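Local coordinates for immune protein (Enterobacter cloacae, PDB 6D7Y) that binds the toxic C-terminal tip of a CdiA contact-dependent growth inhibition toxin and probably neutralises it as its immunity protein, at residues Val12-Leu17 and Ser55-Asn60; Glu23-Ser28 and Asn46-Leu51. All blocks are in the same frame, centred on the assembly; numbering follows the deposited sequence.

Interaction 1 of 2, residues Val12-Leu17 and Ser55-Asn60; sequences VNTSRL and SFLGFN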
ATOM      1  N   VAL B  12       8.963   5.220  -2.901  1.00 37.21           N
ATOM      2  CA  VAL B  12       8.737   6.027  -1.715  1.00 38.97           C
ATOM      3  C   VAL B  12      10.074   6.608  -1.220  1.00 41.66           C
ATOM      4  O   VAL B  12      11.139   6.011  -1.417  1.00 42.36           O
ATOM      5  CB  VAL B  12       8.057   5.176  -0.608  1.00 38.07           C
ATOM      6  CG1 VAL B  12       7.808   5.984   0.658  1.00 39.84           C
ATOM      7  CG2 VAL B  12       6.751   4.587  -1.130  1.00 36.58           C
ATOM      8  N   ASN B  13      10.014   7.786  -0.614  1.00 43.77           N
ATOM      9  CA  ASN B  13      11.214   8.422  -0.046  1.00 46.55           C
ATOM     10  C   ASN B  13      11.570   7.630   1.211  1.00 46.32           C
ATOM     11  O   ASN B  13      10.834   7.669   2.192  1.00 46.55           O
ATOM     12  CB  ASN B  13      10.932   9.886   0.271  1.00 48.32           C
ATOM     13  CG  ASN B  13      12.124  10.594   0.888  1.00 51.33           C
ATOM     14  OD1 ASN B  13      12.881  10.006   1.671  1.00 51.95           O
ATOM     15  ND2 ASN B  13      12.283  11.874   0.560  1.00 52.81           N
ATOM     16  N   THR B  14      12.697   6.914   1.184  1.00 47.47           N
ATOM     17  CA  THR B  14      13.065   6.036   2.319  1.00 48.70           C
ATOM     18  C   THR B  14      13.204   6.732   3.666  1.00 50.20           C
ATOM     19  O   THR B  14      13.087   6.075   4.693  1.00 49.36           O
ATOM     20  CB  THR B  14      14.315   5.167   2.037  1.00 50.25           C
ATOM     21  OG1 THR B  14      15.474   5.994   1.894  1.00 54.39           O
ATOM     22  CG2 THR B  14      14.101   4.307   0.772  1.00 49.20           C
ATOM     23  N   SER B  15      13.450   8.047   3.654  1.00 52.28           N
ATOM     24  CA  SER B  15      13.526   8.835   4.895  1.00 54.36           C
ATOM     25  C   SER B  15      12.128   9.105   5.479  1.00 53.46           C
ATOM     26  O   SER B  15      12.014   9.440   6.653  1.00 54.83           O
ATOM     27  CB  SER B  15      14.229  10.181   4.668  1.00 57.33           C
ATOM     28  OG  SER B  15      15.590  10.009   4.314  1.00 58.85           O
ATOM     29  N   ARG B  16      11.087   8.973   4.648  1.00 50.93           N
ATOM     30  CA  ARG B  16       9.691   9.227   5.046  1.00 49.66           C
ATOM     31  C   ARG B  16       8.882   7.935   5.203  1.00 46.19           C
ATOM     32  O   ARG B  16       7.723   7.985   5.607  1.00 44.86           O
ATOM     33  CB  ARG B  16       8.983  10.065   3.971  1.00 50.59           C
ATOM     34  CG  ARG B  16       9.696  11.341   3.531  1.00 53.76           C
ATOM     35  CD  ARG B  16       9.681  12.478   4.538  1.00 57.29           C
ATOM     36  NE  ARG B  16       8.344  13.062   4.716  1.00 58.06           N
ATOM     37  CZ  ARG B  16       7.544  12.900   5.774  1.00 58.70           C
ATOM     38  NH1 ARG B  16       6.355  13.494   5.784  1.00 58.90           N
ATOM     39  NH2 ARG B  16       7.915  12.184   6.837  1.00 60.17           N
ATOM     40  N   LEU B  17       9.486   6.797   4.854  1.00 44.55           N
ATOM     41  CA  LEU B  17       8.819   5.484   4.927  1.00 42.19           C
ATOM     42  C   LEU B  17       8.085   5.193   6.241  1.00 41.94           C
ATOM     43  O   LEU B  17       6.903   4.880   6.228  1.00 41.41           O
ATOM     44  CB  LEU B  17       9.833   4.378   4.631  1.00 42.06           C
ATOM     45  CG  LEU B  17       9.344   2.928   4.661  1.00 40.69           C
ATOM     46  CD1 LEU B  17       8.122   2.738   3.774  1.00 39.06           C
ATOM     47  CD2 LEU B  17      10.486   2.013   4.247  1.00 40.82           C
ATOM     48  N   SER B  55      16.036  -1.119  10.228  1.00 52.76           N
ATOM     49  CA  SER B  55      16.616  -2.441   9.969  1.00 52.34           C
ATOM     50  C   SER B  55      16.240  -2.911   8.582  1.00 48.15           C
ATOM     51  O   SER B  55      17.057  -3.479   7.877  1.00 48.83           O
ATOM     52  CB  SER B  55      16.123  -3.465  10.988  1.00 52.72           C
ATOM     53  OG  SER B  55      16.557  -3.108  12.274  1.00 57.14           O
ATOM     54  N   PHE B  56      14.988  -2.684   8.209  1.00 46.28           N
ATOM     55  CA  PHE B  56      14.494  -3.053   6.877  1.00 43.60           C
ATOM     56  C   PHE B  56      15.334  -2.357   5.799  1.00 43.17           C
ATOM     57  O   PHE B  56      15.807  -3.001   4.865  1.00 41.37           O
ATOM     58  CB  PHE B  56      13.004  -2.696   6.759  1.00 42.63           C
ATOM     59  CG  PHE B  56      12.443  -2.822   5.368  1.00 40.59           C
ATOM     60  CD1 PHE B  56      12.068  -4.059   4.861  1.00 40.64           C
ATOM     61  CD2 PHE B  56      12.264  -1.695   4.579  1.00 40.92           C
ATOM     62  CE1 PHE B  56      11.542  -4.177   3.578  1.00 39.26           C
ATOM     63  CE2 PHE B  56      11.740  -1.803   3.296  1.00 40.78           C
ATOM     64  CZ  PHE B  56      11.382  -3.046   2.794  1.00 39.26           C
ATOM     65  N   LEU B  57      15.553  -1.054   5.973  1.00 44.29           N
ATOM     66  CA  LEU B  57      16.324  -0.259   5.014  1.00 45.63           C
ATOM     67  C   LEU B  57      17.814  -0.570   4.999  1.00 48.71           C
ATOM     68  O   LEU B  57      18.459  -0.423   3.968  1.00 50.73           O
ATOM     69  CB  LEU B  57      16.113   1.226   5.262  1.00 46.00           C
ATOM     70  CG  LEU B  57      14.678   1.692   5.046  1.00 44.74           C
ATOM     71  CD1 LEU B  57      14.521   3.123   5.518  1.00 46.44           C
ATOM     72  CD2 LEU B  57      14.232   1.526   3.591  1.00 42.68           C
ATOM     73  N   GLY B  58      18.355  -0.993   6.133  1.00 50.99           N
ATOM     74  CA  GLY B  58      19.778  -1.318   6.220  1.00 53.66           C
ATOM     75  C   GLY B  58      20.114  -2.728   5.775  1.00 53.93           C
ATOM     76  O   GLY B  58      21.287  -3.081   5.696  1.00 55.84           O
ATOM     77  N   PHE B  59      19.096  -3.536   5.469  1.00 52.16           N
ATOM     78  CA  PHE B  59      19.331  -4.924   5.068  1.00 53.52           C
ATOM     79  C   PHE B  59      20.099  -5.025   3.752  1.00 53.75           C
ATOM     80  O   PHE B  59      19.731  -4.401   2.758  1.00 52.75           O
ATOM     81  CB  PHE B  59      18.010  -5.696   4.965  1.00 51.70           C
ATOM     82  CG  PHE B  59      18.187  -7.181   4.779  1.00 53.67           C
ATOM     83  CD1 PHE B  59      18.434  -8.007   5.881  1.00 55.76           C
ATOM     84  CD2 PHE B  59      18.094  -7.760   3.521  1.00 52.53           C
ATOM     85  CE1 PHE B  59      18.594  -9.378   5.720  1.00 56.44           C
ATOM     86  CE2 PHE B  59      18.251  -9.129   3.356  1.00 53.70           C
ATOM     87  CZ  PHE B  59      18.503  -9.939   4.456  1.00 55.66           C
ATOM     88  N   ASN B  60      21.153  -5.834   3.760  1.00 57.35           N
ATOM     89  CA  ASN B  60      21.992  -6.037   2.587  1.00 59.54           C
ATOM     90  C   ASN B  60      21.289  -6.992   1.605  1.00 57.61           C
ATOM     91  O   ASN B  60      21.405  -8.215   1.728  1.00 58.86           O
ATOM     92  CB  ASN B  60      23.356  -6.594   3.031  1.00 64.45           C
ATOM     93  CG  ASN B  60      24.351  -6.719   1.891  1.00 67.19           C
ATOM     94  OD1 ASN B  60      24.266  -6.010   0.891  1.00 69.09           O
ATOM     95  ND2 ASN B  60      25.324  -7.606   2.056  1.00 71.26           N
TER

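Interaction 2 of 2, residues Glu23-Ser28 and Asn46-Leu51; sequences EIESKS and NVFSEL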
ATOM      1  N   GLU B  23       1.023   6.700   8.900  1.00 45.05           N
ATOM      2  CA  GLU B  23      -0.106   7.384   8.263  1.00 45.71           C
ATOM      3  C   GLU B  23      -1.144   6.356   7.777  1.00 44.74           C
ATOM      4  O   GLU B  23      -2.341   6.479   8.063  1.00 45.39           O
ATOM      5  CB  GLU B  23       0.429   8.258   7.109  1.00 47.89           C
ATOM      6  CG  GLU B  23      -0.579   8.718   6.066  1.00 48.64           C
ATOM      7  CD  GLU B  23      -1.733   9.508   6.640  1.00 51.50           C
ATOM      8  OE1 GLU B  23      -1.571  10.111   7.722  1.00 56.05           O
ATOM      9  OE2 GLU B  23      -2.804   9.551   5.989  1.00 51.58           O
ATOM     10  N   ILE B  24      -0.672   5.339   7.051  1.00 42.08           N
ATOM     11  CA  ILE B  24      -1.540   4.265   6.574  1.00 40.39           C
ATOM     12  C   ILE B  24      -2.088   3.461   7.769  1.00 40.53           C
ATOM     13  O   ILE B  24      -3.277   3.175   7.812  1.00 39.29           O
ATOM     14  CB  ILE B  24      -0.794   3.318   5.615  1.00 39.31           C
ATOM     15  CG1 ILE B  24      -0.280   4.083   4.384  1.00 39.03           C
ATOM     16  CG2 ILE B  24      -1.708   2.182   5.155  1.00 38.23           C
ATOM     17  CD1 ILE B  24       0.583   3.230   3.473  1.00 38.67           C
ATOM     18  N   GLU B  25      -1.226   3.109   8.727  1.00 42.35           N
ATOM     19  CA  GLU B  25      -1.662   2.324   9.908  1.00 43.89           C
ATOM     20  C   GLU B  25      -2.781   3.006  10.713  1.00 44.32           C
ATOM     21  O   GLU B  25      -3.652   2.330  11.283  1.00 43.93           O
ATOM     22  CB  GLU B  25      -0.492   2.032  10.866  1.00 47.22           C
ATOM     23  CG  GLU B  25      -0.891   1.177  12.093  1.00 49.93           C
ATOM     24  CD  GLU B  25       0.207   1.003  13.132  1.00 52.40           C
ATOM     25  OE1 GLU B  25      -0.015   0.233  14.093  1.00 57.22           O
ATOM     26  OE2 GLU B  25       1.272   1.643  13.010  1.00 55.17           O
ATOM     27  N   SER B  26      -2.745   4.332  10.776  1.00 44.14           N
ATOM     28  CA  SER B  26      -3.753   5.090  11.544  1.00 45.94           C
ATOM     29  C   SER B  26      -5.174   5.060  10.967  1.00 44.48           C
ATOM     30  O   SER B  26      -6.137   5.387  11.671  1.00 45.69           O
ATOM     31  CB  SER B  26      -3.311   6.548  11.717  1.00 47.05           C
ATOM     32  OG  SER B  26      -3.172   7.165  10.461  1.00 46.05           O
ATOM     33  N   LYS B  27      -5.305   4.686   9.697  0.50 43.07           N
ATOM     34  CA  LYS B  27      -6.621   4.624   9.059  0.50 43.08           C
ATOM     35  C   LYS B  27      -7.262   3.233   9.227  0.50 42.54           C
ATOM     36  O   LYS B  27      -8.389   3.006   8.776  0.50 43.45           O
ATOM     37  CB  LYS B  27      -6.514   5.064   7.590  0.50 42.50           C
ATOM     38  CG  LYS B  27      -5.824   6.427   7.460  0.50 43.71           C
ATOM     39  CD  LYS B  27      -5.740   6.962   6.031  0.50 43.44           C
ATOM     40  CE  LYS B  27      -7.027   7.630   5.563  0.50 43.82           C
ATOM     41  NZ  LYS B  27      -8.208   6.740   5.589  0.50 44.25           N
ATOM     42  N   SER B  28      -6.549   2.312   9.884  1.00 42.39           N
ATOM     43  CA  SER B  28      -7.079   0.972  10.153  1.00 41.46           C
ATOM     44  C   SER B  28      -7.410   0.732  11.615  1.00 43.60           C
ATOM     45  O   SER B  28      -6.908   1.422  12.509  1.00 43.77           O
ATOM     46  CB  SER B  28      -6.068  -0.070   9.748  1.00 40.88           C
ATOM     47  OG  SER B  28      -4.914  -0.034  10.578  1.00 42.61           O
ATOM     48  N   ASN B  46       3.599  -6.279  16.189  1.00 71.59           N
ATOM     49  CA  ASN B  46       2.194  -5.881  16.196  1.00 69.53           C
ATOM     50  C   ASN B  46       2.018  -4.393  15.824  1.00 66.90           C
ATOM     51  O   ASN B  46       0.907  -3.955  15.518  1.00 74.80           O
ATOM     52  CB  ASN B  46       1.603  -6.185  17.582  1.00 65.59           C
ATOM     53  CG  ASN B  46       0.087  -6.102  17.617  1.00 68.88           C
ATOM     54  OD1 ASN B  46      -0.566  -5.839  16.605  1.00 66.39           O
ATOM     55  ND2 ASN B  46      -0.486  -6.348  18.793  1.00 72.56           N
ATOM     56  N   VAL B  47       3.106  -3.622  15.849  1.00 65.45           N
ATOM     57  CA  VAL B  47       3.067  -2.187  15.506  1.00 63.49           C
ATOM     58  C   VAL B  47       4.375  -1.742  14.876  1.00 57.27           C
ATOM     59  O   VAL B  47       5.430  -2.328  15.124  1.00 58.16           O
ATOM     60  CB  VAL B  47       2.779  -1.277  16.731  1.00 67.91           C
ATOM     61  CG1 VAL B  47       1.308  -1.328  17.127  1.00 71.60           C
ATOM     62  CG2 VAL B  47       3.695  -1.625  17.906  1.00 69.22           C
ATOM     63  N   PHE B  48       4.300  -0.705  14.054  1.00 53.23           N
ATOM     64  CA  PHE B  48       5.491  -0.183  13.404  1.00 51.26           C
ATOM     65  C   PHE B  48       6.315   0.691  14.349  1.00 48.42           C
ATOM     66  O   PHE B  48       5.774   1.542  15.048  1.00 51.60           O
ATOM     67  CB  PHE B  48       5.133   0.637  12.167  1.00 52.54           C
ATOM     68  CG  PHE B  48       4.425  -0.143  11.099  1.00 53.59           C
ATOM     69  CD1 PHE B  48       5.056  -1.205  10.473  1.00 54.82           C
ATOM     70  CD2 PHE B  48       3.157   0.229  10.668  1.00 57.28           C
ATOM     71  CE1 PHE B  48       4.414  -1.916   9.472  1.00 54.75           C
ATOM     72  CE2 PHE B  48       2.512  -0.473   9.659  1.00 58.14           C
ATOM     73  CZ  PHE B  48       3.142  -1.548   9.062  1.00 55.62           C
ATOM     74  N   SER B  49       7.620   0.456  14.359  1.00 59.74           N
ATOM     75  CA  SER B  49       8.558   1.224  15.157  1.00 60.63           C
ATOM     76  C   SER B  49       9.578   1.758  14.172  1.00 58.51           C
ATOM     77  O   SER B  49       9.719   1.220  13.069  1.00 53.77           O
ATOM     78  CB  SER B  49       9.223   0.343  16.214  1.00 63.55           C
ATOM     79  OG  SER B  49       9.856  -0.771  15.613  1.00 65.13           O
ATOM     80  N   GLU B  50      10.274   2.823  14.556  1.00 59.31           N
ATOM     81  CA  GLU B  50      11.269   3.439  13.679  1.00 60.12           C
ATOM     82  C   GLU B  50      12.478   2.534  13.445  1.00 59.94           C
ATOM     83  O   GLU B  50      13.088   2.592  12.384  1.00 57.62           O
ATOM     84  CB  GLU B  50      11.717   4.804  14.231  1.00 64.18           C
ATOM     85  CG  GLU B  50      10.562   5.784  14.414  1.00 66.54           C
ATOM     86  CD  GLU B  50      10.992   7.170  14.872  1.00 72.18           C
ATOM     87  OE1 GLU B  50      12.151   7.560  14.612  1.00 75.02           O
ATOM     88  OE2 GLU B  50      10.155   7.883  15.475  1.00 75.38           O
ATOM     89  N   LEU B  51      12.816   1.701  14.431  1.00 62.41           N
ATOM     90  CA  LEU B  51      13.956   0.774  14.309  1.00 64.25           C
ATOM     91  C   LEU B  51      13.624  -0.400  13.380  1.00 61.31           C
ATOM     92  O   LEU B  51      14.518  -0.948  12.738  1.00 61.05           O
ATOM     93  CB  LEU B  51      14.438   0.283  15.683  1.00 67.86           C
ATOM     94  CG  LEU B  51      14.967   1.368  16.628  1.00 72.55           C
ATOM     95  CD1 LEU B  51      15.357   0.759  17.970  1.00 75.07           C
ATOM     96  CD2 LEU B  51      16.144   2.124  16.016  1.00 74.56           C
TER

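Interaction 1 of 2, residues Val12-Leu17 and Ser55-Asn60
Thr14 and Leu57 bring the two backbones closest, their CA atoms 7.6 Å apart, where the loop Val12-Leu17 passes the last turn of helix 50-58. No hydrogen bond joins the segments; the contact is made by side chains, one of them against a backbone oxygen. The loop is tightened from within: Asn13 OD1 accepts from Ser15 N at 2.8 Å, in the plane of the side-chain carbonyl, which makes an Asx turn, and Arg16 N returns to Asn13 O. Leu57 does most of the touching, with its two methyls divided between partners. Leu57 CD1 lies 3.4 Å from the backbone oxygen Thr14 O, while Leu57 CD2 lies 3.8 Å from Leu17 CD2. In the fold, this joins the connection between strand 3-10 and helix 17-25 to helix 50-58, against strand 93-102 of the antiparallel sheet, where Val94 touches both Thr14 and Leu17. Thr14 meets Leu57 through carbon, Thr14 CB and CG2 each 4.0 Å from Leu57 CD2. With CG trans to its backbone N (chi1 180°), Leu17 extends CD2 to Phe56 as well, 4.1 Å from Phe56 CD2, and the two side chains cross at about a right angle. Beyond this pair, the Phe56 ring packs edge-to-face with Phe65.

Interaction 2 of 2, residues Glu23-Ser28 and Asn46-Leu51
Glu25, in the last part of helix 17-25, lays its side chain beside Phe48 and Val47, which lead into helix 50-58; both elements pack on the antiparallel sheet. Along the first segment, Glu23 and Ile24 face other neighbours: Glu23 OE2 bonds to Tyr118 OH, and Ile24 touches Phe72 of strand 63-75. Glu25 carries the contact. Its chain is fully extended, CG lying opposite the backbone N (chi1 -178°), and it runs past the Phe48 side chain in the reverse direction. Glu25 CB is 4.1 Å from Phe48 CD2 and CE2, and farther out the carboxylate stands almost perpendicular to the ring, their planes 87° apart. The two oxygens divide their neighbours, Glu25 OE1 coming within 3.7 Å of Val47 CG1 and Glu25 OE2 within 3.3 Å of Phe48 CD2. Charge on OE2 is met by Lys22 NZ in a salt bridge from within the same helix, which probably helps to fix the carboxylate beside the ring. Phe48 is itself buried among Leu21, Ile31, Phe65 and Val67. Ser26 then folds Ser26 OG back to Glu23 O, 2.6 Å away. From Glu25 to Ser28 the chain makes a type I beta turn, and Glu25 O accepts twice there, from Ser28 N at 3.2 Å and Ser28 OG at 2.8 Å, both donors approaching the same face of its carbonyl plane.

Interactions 1 and 2 fasten the same two elements at different places, their centres about 15 Å apart. Interaction 1 pairs the entry to helix 17-25 with the end of helix 50-58; interaction 2 pairs the end of helix 17-25 with the chain just before helix 50-58. Strand 30-36 lies in the chain between the two helices. Phe65 of strand 63-75 bridges the sites, touching Phe56 of interaction 1 and Phe48 of interaction 2. The segments of the two contacts adjoin in the sequence but have no other touch between them, and interaction 2 joins residues that lie between the two segments of interaction 1.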